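Local coordinates for protein neuraminidase (Influenza A virus, PDB 4K3Y) that is of unknown function but forms a neuraminidase-like, beta-propeller surface protein of a bat influenza A virus, probably lacking the sialidase activity of its classical relatives, at residues Q76-S81 and L93-V98; L237-D242 and I276-N281; E289-L294 and N305-L310. All coordinates share one frame; numbering follows the deposited sequence.

Interaction 1 (Q76-S81 and L93-V98)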
loop_
_atom_site.group_PDB
_atom_site.type_symbol
_atom_site.label_atom_id
_atom_site.label_comp_id
_atom_site.label_asym_id
_atom_site.label_seq_id
_atom_site.Cartn_x
_atom_site.Cartn_y
_atom_site.Cartn_z
ATOM N N GLN C 76 -21.317 -0.088 -6.878
ATOM C CA GLN C 76 -21.322 -0.881 -8.129
ATOM C C GLN C 76 -20.690 -0.210 -9.364
ATOM O O GLN C 76 -19.886 0.713 -9.245
ATOM C CB GLN C 76 -22.758 -1.267 -8.515
ATOM C CG GLN C 76 -23.650 -1.730 -7.375
ATOM C CD GLN C 76 -24.309 -0.582 -6.641
ATOM O OE1 GLN C 76 -24.045 0.588 -6.923
ATOM N NE2 GLN C 76 -25.173 -0.913 -5.691
ATOM N N MET C 77 -21.047 -0.738 -10.539
ATOM C CA MET C 77 -20.920 -0.066 -11.843
ATOM C C MET C 77 -19.519 0.292 -12.400
ATOM O O MET C 77 -19.410 0.931 -13.455
ATOM C CB MET C 77 -21.845 1.173 -11.877
ATOM C CG MET C 77 -21.192 2.476 -11.434
ATOM S SD MET C 77 -22.303 3.598 -10.572
ATOM C CE MET C 77 -21.438 3.753 -9.008
ATOM N N ASN C 78 -18.452 -0.116 -11.719
ATOM C CA ASN C 78 -17.101 0.272 -12.153
ATOM C C ASN C 78 -16.164 -0.897 -12.422
ATOM O O ASN C 78 -16.451 -2.034 -12.030
ATOM C CB ASN C 78 -16.457 1.232 -11.138
ATOM C CG ASN C 78 -17.111 2.593 -11.142
ATOM O OD1 ASN C 78 -17.217 3.238 -12.189
ATOM N ND2 ASN C 78 -17.575 3.032 -9.982
ATOM N N VAL C 79 -15.050 -0.614 -13.101
ATOM C CA VAL C 79 -14.011 -1.626 -13.340
ATOM C C VAL C 79 -12.860 -1.511 -12.347
ATOM O O VAL C 79 -12.351 -0.416 -12.076
ATOM C CB VAL C 79 -13.444 -1.577 -14.777
ATOM C CG1 VAL C 79 -12.555 -2.794 -15.022
ATOM C CG2 VAL C 79 -14.581 -1.531 -15.814
ATOM N N TYR C 80 -12.463 -2.645 -11.790
ATOM C CA TYR C 80 -11.386 -2.672 -10.809
ATOM C C TYR C 80 -10.394 -3.757 -11.163
ATOM O O TYR C 80 -10.668 -4.610 -12.010
ATOM C CB TYR C 80 -11.936 -2.940 -9.403
ATOM C CG TYR C 80 -12.813 -1.832 -8.880
ATOM C CD1 TYR C 80 -14.178 -1.790 -9.178
ATOM C CD2 TYR C 80 -12.280 -0.819 -8.084
ATOM C CE1 TYR C 80 -14.985 -0.770 -8.693
ATOM C CE2 TYR C 80 -13.080 0.206 -7.600
ATOM C CZ TYR C 80 -14.430 0.229 -7.903
ATOM O OH TYR C 80 -15.224 1.247 -7.417
ATOM N N SER C 81 -9.238 -3.718 -10.509
ATOM C CA SER C 81 -8.286 -4.814 -10.576
ATOM C C SER C 81 -7.682 -4.970 -9.195
ATOM O O SER C 81 -7.712 -4.024 -8.401
ATOM C CB SER C 81 -7.201 -4.559 -11.628
ATOM O OG SER C 81 -6.364 -3.482 -11.254
ATOM N N LEU C 93 -8.023 -2.602 -3.809
ATOM C CA LEU C 93 -8.675 -2.239 -5.077
ATOM C C LEU C 93 -7.966 -1.118 -5.824
ATOM O O LEU C 93 -7.738 -0.049 -5.254
ATOM C CB LEU C 93 -10.107 -1.783 -4.810
ATOM C CG LEU C 93 -11.224 -2.805 -4.994
ATOM C CD1 LEU C 93 -10.763 -4.171 -4.569
ATOM C CD2 LEU C 93 -12.447 -2.411 -4.194
ATOM N N LYS C 94 -7.619 -1.359 -7.088
ATOM C CA LYS C 94 -7.237 -0.280 -8.002
ATOM C C LYS C 94 -8.434 0.007 -8.898
ATOM O O LYS C 94 -8.919 -0.883 -9.605
ATOM C CB LYS C 94 -6.019 -0.675 -8.853
ATOM C CG LYS C 94 -5.707 0.263 -10.047
ATOM C CD LYS C 94 -4.200 0.200 -10.402
ATOM C CE LYS C 94 -3.881 0.479 -11.873
ATOM N NZ LYS C 94 -2.942 -0.565 -12.438
ATOM N N PHE C 95 -8.938 1.233 -8.845
ATOM C CA PHE C 95 -10.005 1.655 -9.753
ATOM C C PHE C 95 -9.447 1.806 -11.176
ATOM O O PHE C 95 -8.315 2.257 -11.368
ATOM C CB PHE C 95 -10.630 2.962 -9.257
ATOM C CG PHE C 95 -11.513 3.631 -10.257
ATOM C CD1 PHE C 95 -12.814 3.183 -10.470
ATOM C CD2 PHE C 95 -11.057 4.720 -10.973
ATOM C CE1 PHE C 95 -13.634 3.804 -11.389
ATOM C CE2 PHE C 95 -11.878 5.345 -11.896
ATOM C CZ PHE C 95 -13.166 4.881 -12.101
ATOM N N GLU C 96 -10.230 1.419 -12.175
ATOM C CA GLU C 96 -9.682 1.290 -13.520
ATOM C C GLU C 96 -10.413 2.102 -14.590
ATOM O O GLU C 96 -9.779 2.745 -15.441
ATOM C CB GLU C 96 -9.614 -0.189 -13.907
ATOM C CG GLU C 96 -8.557 -0.975 -13.131
ATOM C CD GLU C 96 -7.143 -0.799 -13.700
ATOM O OE1 GLU C 96 -6.957 0.048 -14.619
ATOM O OE2 GLU C 96 -6.220 -1.524 -13.231
ATOM N N ALA C 97 -11.741 2.076 -14.544
ATOM C CA ALA C 97 -12.555 2.707 -15.580
ATOM C C ALA C 97 -14.019 2.692 -15.182
ATOM O O ALA C 97 -14.391 2.100 -14.173
ATOM C CB ALA C 97 -12.368 1.994 -16.934
ATOM N N VAL C 98 -14.843 3.349 -15.988
ATOM C CA VAL C 98 -16.286 3.252 -15.846
ATOM C C VAL C 98 -16.779 2.270 -16.893
ATOM O O VAL C 98 -16.415 2.375 -18.066
ATOM C CB VAL C 98 -16.952 4.601 -16.090
ATOM C CG1 VAL C 98 -18.367 4.609 -15.521
ATOM C CG2 VAL C 98 -16.119 5.700 -15.462
#

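Interaction 2 (L237-D242 and I276-N281)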
loop_
_atom_site.group_PDB
_atom_site.type_symbol
_atom_site.label_atom_id
_atom_site.label_comp_id
_atom_site.label_asym_id
_atom_site.label_seq_id
_atom_site.Cartn_x
_atom_site.Cartn_y
_atom_site.Cartn_z
ATOM N N LEU C 237 -13.924 -32.158 -33.362
ATOM C CA LEU C 237 -14.046 -33.061 -32.220
ATOM C C LEU C 237 -15.443 -33.101 -31.592
ATOM O O LEU C 237 -16.020 -32.072 -31.222
ATOM C CB LEU C 237 -12.995 -32.712 -31.164
ATOM C CG LEU C 237 -11.716 -33.555 -31.151
ATOM C CD1 LEU C 237 -11.302 -33.966 -32.548
ATOM C CD2 LEU C 237 -10.595 -32.786 -30.488
ATOM N N GLY C 238 -15.968 -34.314 -31.468
ATOM C CA GLY C 238 -17.294 -34.541 -30.936
ATOM C C GLY C 238 -17.394 -34.334 -29.438
ATOM O O GLY C 238 -18.474 -34.515 -28.872
ATOM N N PHE C 239 -16.278 -33.967 -28.799
ATOM C CA PHE C 239 -16.263 -33.556 -27.381
ATOM C C PHE C 239 -16.694 -32.084 -27.266
ATOM O O PHE C 239 -15.885 -31.161 -27.420
ATOM C CB PHE C 239 -14.869 -33.749 -26.788
ATOM C CG PHE C 239 -14.803 -33.589 -25.286
ATOM C CD1 PHE C 239 -15.342 -34.556 -24.452
ATOM C CD2 PHE C 239 -14.158 -32.492 -24.708
ATOM C CE1 PHE C 239 -15.265 -34.434 -23.064
ATOM C CE2 PHE C 239 -14.083 -32.359 -23.320
ATOM C CZ PHE C 239 -14.638 -33.329 -22.497
ATOM N N LEU C 240 -17.973 -31.879 -26.987
ATOM C CA LEU C 240 -18.594 -30.575 -27.155
ATOM C C LEU C 240 -18.208 -29.571 -26.081
ATOM O O LEU C 240 -18.509 -29.765 -24.898
ATOM C CB LEU C 240 -20.115 -30.733 -27.206
ATOM C CG LEU C 240 -20.611 -31.601 -28.359
ATOM C CD1 LEU C 240 -22.127 -31.544 -28.461
ATOM C CD2 LEU C 240 -19.958 -31.165 -29.662
ATOM N N GLY C 241 -17.588 -28.477 -26.520
ATOM C CA GLY C 241 -17.048 -27.471 -25.626
ATOM C C GLY C 241 -18.017 -26.506 -24.955
ATOM O O GLY C 241 -17.771 -26.077 -23.811
ATOM N N ASP C 242 -19.102 -26.138 -25.637
ATOM C CA ASP C 242 -19.997 -25.119 -25.082
ATOM C C ASP C 242 -20.919 -25.655 -23.991
ATOM O O ASP C 242 -21.049 -26.872 -23.779
ATOM C CB ASP C 242 -20.843 -24.442 -26.172
ATOM C CG ASP C 242 -21.006 -22.959 -25.940
ATOM O OD1 ASP C 242 -21.124 -22.583 -24.747
ATOM O OD2 ASP C 242 -20.980 -22.189 -26.941
ATOM N N ILE C 276 -9.584 -29.343 -24.482
ATOM C CA ILE C 276 -10.889 -28.718 -24.403
ATOM C C ILE C 276 -11.307 -28.681 -22.948
ATOM O O ILE C 276 -11.392 -29.728 -22.298
ATOM C CB ILE C 276 -11.936 -29.504 -25.157
ATOM C CG1 ILE C 276 -11.543 -29.615 -26.628
ATOM C CG2 ILE C 276 -13.291 -28.824 -25.006
ATOM C CD1 ILE C 276 -12.420 -30.537 -27.390
ATOM N N GLY C 277 -11.547 -27.476 -22.432
ATOM C CA GLY C 277 -12.090 -27.335 -21.098
ATOM C C GLY C 277 -13.577 -27.081 -21.174
ATOM O O GLY C 277 -14.032 -26.226 -21.938
ATOM N N ARG C 278 -14.346 -27.813 -20.380
ATOM C CA ARG C 278 -15.774 -27.550 -20.323
ATOM C C ARG C 278 -16.382 -27.857 -18.971
ATOM O O ARG C 278 -15.745 -28.450 -18.091
ATOM C CB ARG C 278 -16.511 -28.346 -21.395
ATOM C CG ARG C 278 -16.824 -29.754 -20.963
ATOM C CD ARG C 278 -17.084 -30.629 -22.160
ATOM N NE ARG C 278 -17.479 -31.957 -21.725
ATOM C CZ ARG C 278 -17.983 -32.886 -22.524
ATOM N NH1 ARG C 278 -18.148 -32.631 -23.812
ATOM N NH2 ARG C 278 -18.306 -34.070 -22.023
ATOM N N ILE C 279 -17.627 -27.418 -18.835
ATOM C CA ILE C 279 -18.457 -27.677 -17.677
ATOM C C ILE C 279 -19.020 -29.099 -17.782
ATOM O O ILE C 279 -19.507 -29.504 -18.840
ATOM C CB ILE C 279 -19.584 -26.649 -17.644
ATOM C CG1 ILE C 279 -18.957 -25.252 -17.572
ATOM C CG2 ILE C 279 -20.549 -26.931 -16.499
ATOM C CD1 ILE C 279 -19.909 -24.118 -17.200
ATOM N N ILE C 280 -18.946 -29.858 -16.691
ATOM C CA ILE C 280 -19.222 -31.287 -16.760
ATOM C C ILE C 280 -20.713 -31.598 -16.940
ATOM O O ILE C 280 -21.089 -32.332 -17.853
ATOM C CB ILE C 280 -18.626 -32.032 -15.555
ATOM C CG1 ILE C 280 -17.124 -31.734 -15.462
ATOM C CG2 ILE C 280 -18.893 -33.555 -15.661
ATOM C CD1 ILE C 280 -16.457 -32.334 -14.249
ATOM N N ASN C 281 -21.560 -31.043 -16.079
ATOM C CA ASN C 281 -22.996 -31.193 -16.247
ATOM C C ASN C 281 -23.562 -29.912 -16.826
ATOM O O ASN C 281 -23.666 -28.923 -16.121
ATOM C CB ASN C 281 -23.686 -31.513 -14.911
ATOM C CG ASN C 281 -23.022 -32.662 -14.155
ATOM O OD1 ASN C 281 -21.814 -32.894 -14.268
ATOM N ND2 ASN C 281 -23.815 -33.378 -13.365
HETATM O O HOH W 1 -18.709 -25.867 -21.293
#

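Interaction 3 (E289-L294 and N305-L310)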
loop_
_atom_site.group_PDB
_atom_site.type_symbol
_atom_site.label_atom_id
_atom_site.label_comp_id
_atom_site.label_asym_id
_atom_site.label_seq_id
_atom_site.Cartn_x
_atom_site.Cartn_y
_atom_site.Cartn_z
ATOM N N GLU C 289 -14.042 -30.024 -16.429
ATOM C CA GLU C 289 -13.126 -31.054 -16.899
ATOM C C GLU C 289 -12.300 -30.460 -18.022
ATOM O O GLU C 289 -12.711 -29.488 -18.657
ATOM C CB GLU C 289 -13.878 -32.327 -17.347
ATOM C CG GLU C 289 -14.825 -32.147 -18.562
ATOM C CD GLU C 289 -15.819 -33.297 -18.728
ATOM O OE1 GLU C 289 -15.475 -34.453 -18.371
ATOM O OE2 GLU C 289 -16.944 -33.051 -19.220
ATOM N N ILE C 290 -11.118 -31.017 -18.235
ATOM C CA ILE C 290 -10.291 -30.608 -19.360
ATOM C C ILE C 290 -9.683 -31.873 -19.968
ATOM O O ILE C 290 -9.123 -32.726 -19.266
ATOM C CB ILE C 290 -9.236 -29.500 -18.976
ATOM C CG1 ILE C 290 -8.591 -28.899 -20.229
ATOM C CG2 ILE C 290 -8.185 -30.011 -17.959
ATOM C CD1 ILE C 290 -7.771 -27.633 -19.967
ATOM N N TYR C 291 -9.847 -32.002 -21.278
ATOM C CA TYR C 291 -9.541 -33.235 -21.987
ATOM C C TYR C 291 -8.349 -33.010 -22.903
ATOM O O TYR C 291 -8.348 -32.062 -23.698
ATOM C CB TYR C 291 -10.763 -33.621 -22.818
ATOM C CG TYR C 291 -10.826 -35.050 -23.278
ATOM C CD1 TYR C 291 -9.848 -35.969 -22.932
ATOM C CD2 TYR C 291 -11.879 -35.481 -24.065
ATOM C CE1 TYR C 291 -9.923 -37.282 -23.368
ATOM C CE2 TYR C 291 -11.963 -36.776 -24.503
ATOM C CZ TYR C 291 -10.989 -37.675 -24.157
ATOM O OH TYR C 291 -11.104 -38.964 -24.617
ATOM N N LYS C 292 -7.335 -33.867 -22.786
ATOM C CA LYS C 292 -6.141 -33.756 -23.625
ATOM C C LYS C 292 -6.337 -34.568 -24.901
ATOM O O LYS C 292 -6.872 -35.691 -24.872
ATOM C CB LYS C 292 -4.898 -34.258 -22.887
ATOM C CG LYS C 292 -3.580 -33.928 -23.593
ATOM C CD LYS C 292 -2.538 -35.049 -23.456
ATOM C CE LYS C 292 -1.844 -35.044 -22.102
ATOM N NZ LYS C 292 -0.426 -35.484 -22.208
ATOM N N PHE C 293 -5.913 -33.988 -26.017
ATOM C CA PHE C 293 -5.996 -34.657 -27.306
ATOM C C PHE C 293 -4.604 -34.729 -27.922
ATOM O O PHE C 293 -3.841 -33.758 -27.865
ATOM C CB PHE C 293 -6.974 -33.924 -28.233
ATOM C CG PHE C 293 -8.425 -34.050 -27.814
ATOM C CD1 PHE C 293 -9.173 -35.154 -28.197
ATOM C CD2 PHE C 293 -9.041 -33.065 -27.045
ATOM C CE1 PHE C 293 -10.505 -35.287 -27.818
ATOM C CE2 PHE C 293 -10.367 -33.195 -26.665
ATOM C CZ PHE C 293 -11.104 -34.310 -27.059
ATOM N N LEU C 294 -4.269 -35.885 -28.492
ATOM C CA LEU C 294 -2.968 -36.062 -29.128
ATOM C C LEU C 294 -3.074 -35.603 -30.580
ATOM O O LEU C 294 -3.572 -36.342 -31.432
ATOM C CB LEU C 294 -2.527 -37.529 -29.050
ATOM C CG LEU C 294 -2.589 -38.218 -27.677
ATOM C CD1 LEU C 294 -2.306 -39.701 -27.796
ATOM C CD2 LEU C 294 -1.628 -37.584 -26.700
ATOM N N ASN C 305 -6.994 -38.518 -24.886
ATOM C CA ASN C 305 -5.940 -39.152 -24.114
ATOM C C ASN C 305 -6.193 -39.204 -22.615
ATOM O O ASN C 305 -6.044 -40.257 -21.990
ATOM C CB ASN C 305 -4.618 -38.429 -24.388
ATOM C CG ASN C 305 -3.421 -39.173 -23.823
ATOM O OD1 ASN C 305 -2.760 -38.705 -22.895
ATOM N ND2 ASN C 305 -3.142 -40.346 -24.378
ATOM N N ARG C 306 -6.536 -38.057 -22.036
ATOM C CA ARG C 306 -6.798 -37.990 -20.608
ATOM C C ARG C 306 -7.734 -36.853 -20.257
ATOM O O ARG C 306 -7.435 -35.679 -20.511
ATOM C CB ARG C 306 -5.500 -37.851 -19.809
ATOM C CG ARG C 306 -5.713 -37.965 -18.296
ATOM C CD ARG C 306 -4.507 -38.607 -17.645
ATOM N NE ARG C 306 -4.374 -38.277 -16.229
ATOM C CZ ARG C 306 -5.177 -38.744 -15.284
ATOM N NH1 ARG C 306 -6.174 -39.554 -15.603
ATOM N NH2 ARG C 306 -4.985 -38.400 -14.024
ATOM N N ASN C 307 -8.868 -37.221 -19.673
ATOM C CA ASN C 307 -9.847 -36.260 -19.202
ATOM C C ASN C 307 -9.644 -35.970 -17.716
ATOM O O ASN C 307 -9.896 -36.830 -16.869
ATOM C CB ASN C 307 -11.250 -36.813 -19.435
ATOM C CG ASN C 307 -12.316 -35.756 -19.303
ATOM O OD1 ASN C 307 -12.489 -34.931 -20.193
ATOM N ND2 ASN C 307 -13.038 -35.772 -18.193
ATOM N N TYR C 308 -9.183 -34.766 -17.399
ATOM C CA TYR C 308 -8.995 -34.364 -16.003
ATOM C C TYR C 308 -10.249 -33.707 -15.434
ATOM O O TYR C 308 -10.675 -32.646 -15.914
ATOM C CB TYR C 308 -7.847 -33.359 -15.886
ATOM C CG TYR C 308 -6.462 -33.928 -16.026
ATOM C CD1 TYR C 308 -5.944 -34.807 -15.071
ATOM C CD2 TYR C 308 -5.643 -33.557 -17.092
ATOM C CE1 TYR C 308 -4.640 -35.316 -15.185
ATOM C CE2 TYR C 308 -4.344 -34.052 -17.211
ATOM C CZ TYR C 308 -3.852 -34.932 -16.257
ATOM O OH TYR C 308 -2.576 -35.420 -16.380
ATOM N N GLN C 309 -10.826 -34.303 -14.398
ATOM C CA GLN C 309 -11.953 -33.662 -13.718
ATOM C C GLN C 309 -11.513 -32.772 -12.557
ATOM O O GLN C 309 -11.668 -33.128 -11.379
ATOM C CB GLN C 309 -12.966 -34.692 -13.265
ATOM C CG GLN C 309 -13.808 -35.205 -14.402
ATOM C CD GLN C 309 -14.286 -36.592 -14.134
ATOM O OE1 GLN C 309 -13.607 -37.568 -14.474
ATOM N NE2 GLN C 309 -15.445 -36.705 -13.493
ATOM N N LEU C 310 -11.000 -31.599 -12.924
ATOM C CA LEU C 310 -10.444 -30.609 -11.992
ATOM C C LEU C 310 -11.385 -30.187 -10.845
ATOM O O LEU C 310 -10.963 -30.153 -9.680
ATOM C CB LEU C 310 -9.916 -29.390 -12.764
ATOM C CG LEU C 310 -8.764 -29.693 -13.753
ATOM C CD1 LEU C 310 -8.206 -28.437 -14.438
ATOM C CD2 LEU C 310 -7.639 -30.437 -13.051
#

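Interaction 1 (Q76-S81 and L93-V98)
The ring of Phe95 turns its edge toward the face of Tyr80 in a T-shaped (edge-to-face) pair, with centroids 5.9 Å apart and planes at 71°. Asn78 also comes up to the edge of Phe95, its CG 3.7 Å from CE1 and its amide plane almost perpendicular to the ring, while the backbone N of Ala97 lies over one face of Phe95, displaced toward the rim. The two segments form the outer antiparallel hairpin of one four-stranded blade of the six-bladed beta propeller, with strand 94-98 outermost. Here the propeller meets its neighbour: Phe95 and Val98 pack against Thr24 and Pro23 of a second subunit.

Just before the strand, Leu93 adds an apolar contact, its CG 3.8 Å from Tyr80 CD2.

The pairing is interrupted by a classic beta bulge, in which Glu96 and Ala97 both face Val79. Val79 N donates to Ala97 O, whereas Val79 O accepts from Glu96 N at 2.8 Å through a more bent bond. Beyond the bulge the register has moved by one residue, and Ser81 and Lys94 form a hydrogen-bonded pair, each N donating to the other's O.

Glu96 is bent at chi2, and its carboxylate reaches Ser81 on the opposite strand. Arg54 NE is a second partner of the serine hydroxyl, and Lys94 NZ forms a salt bridge to Glu96 OE2. Ser81 OG donates to the anti lone pair of that same OE2, at 2.8 Å.

Interaction 2 (L237-D242 and I276-N281)
Arg278 NH1 is held by two acceptors: Leu240 O, at 3.1 Å, and Asp248 OD1, with which it forms a salt bridge. Leu240 O is met from above its carbonyl plane and lies near the edge of the guanidinium, tilted somewhat from its plane. Loop 237-242 belongs to the long connection between two blades of the beta propeller, and it packs here on strand 273-279 of the second of those blades.

The guanidinium of Arg278 lies flat over one face of Phe239, the planes 14° apart. This stack is also a cation-pi contact, with CZ 3.6 Å from the ring centroid. The arginine chain runs extended from CG to NE, and NE makes a salt bridge with Glu289 OE2 on the adjacent strand, so the polar edge of the stacked group is held from outside the loop as well.

Ile276 approaches Phe239 at the ring edge, its CD1 3.7 Å from CD2, and the same methyl touches Leu237 CD2. Tyr291 packs edge-to-face with Phe239. Further along, one water links the backbones, donating to Gly241 O at 2.7 Å and accepting from Ile279 N at 3.1 Å.

Interaction 3 (E289-L294 and N305-L310)
Backbone hydrogen bonds join Ile290 and Tyr308 reciprocally: Ile290 N donates to Tyr308 O, and Tyr308 N returns a bond to Ile290 O at 2.8 Å. Toward the hairpin loop Lys292 N donates to Arg306 O, and Asn305 N reaches Lys292 O at 2.8 Å. Between these bonds Tyr291 and Asn307 form a non-hydrogen-bonded pair. At the end away from the hairpin loop, Glu289 CA makes a CA-H...O contact with Tyr308 O.

Among the side chains, the polar link is between Asn307 ND2 and Glu289 OE1, 2.8 Å apart. The amide meets the carboxylate oxygen on its anti side, somewhat out of the carboxylate plane, and the two flat groups stand 74° apart. With CG between the backbone N and the carbonyl carbon (chi1 64°) and the chain extended beyond, Glu289 brings OE1 to Asn307, while OE2 serves Arg278.

These strands, 286-294 and 306-311, make the outer hairpin of a propeller blade, with 306-311 the outermost of its four strands. On the face away from Tyr291 and Asn307, Tyr308 OH bonds to Asn19 O and Met363 N, and Lys292 NZ to Asn19 OD1.

In the packing, Tyr291 crosses Asn307 at about a right angle, its CB 3.4 Å from Asn307 OD1, while Arg306 O lies near the plane of the tyrosine ring, at its edge. Ile290, on the same face as Tyr308, touches both Tyr308 CB and Leu310 CD1 with its CG2, the latter at 3.9 Å. At the loop end Leu294 CD1 lies against Asn305 ND2, 3.6 Å away.

From the N terminus, interaction 1 comes first, closing a short hairpin loop between neighbouring strands of one blade. Interaction 2 closes a longer loop, bringing the inter-blade connection at 237-242 back onto strand 273-279. Interaction 3 then closes the hairpin that follows in the same blade as strand 273-279. The three follow in series, without nesting or crossing. Interaction 1 lies on the opposite side of the chain's centre, its centre 32 and 36 Å from the other two centres. Interactions 2 and 3 touch: strands 273-279 and 286-294 are neighbours in one sheet, and Phe239 of the loop packs on Asn307 of the outermost strand, tying connection and blade together.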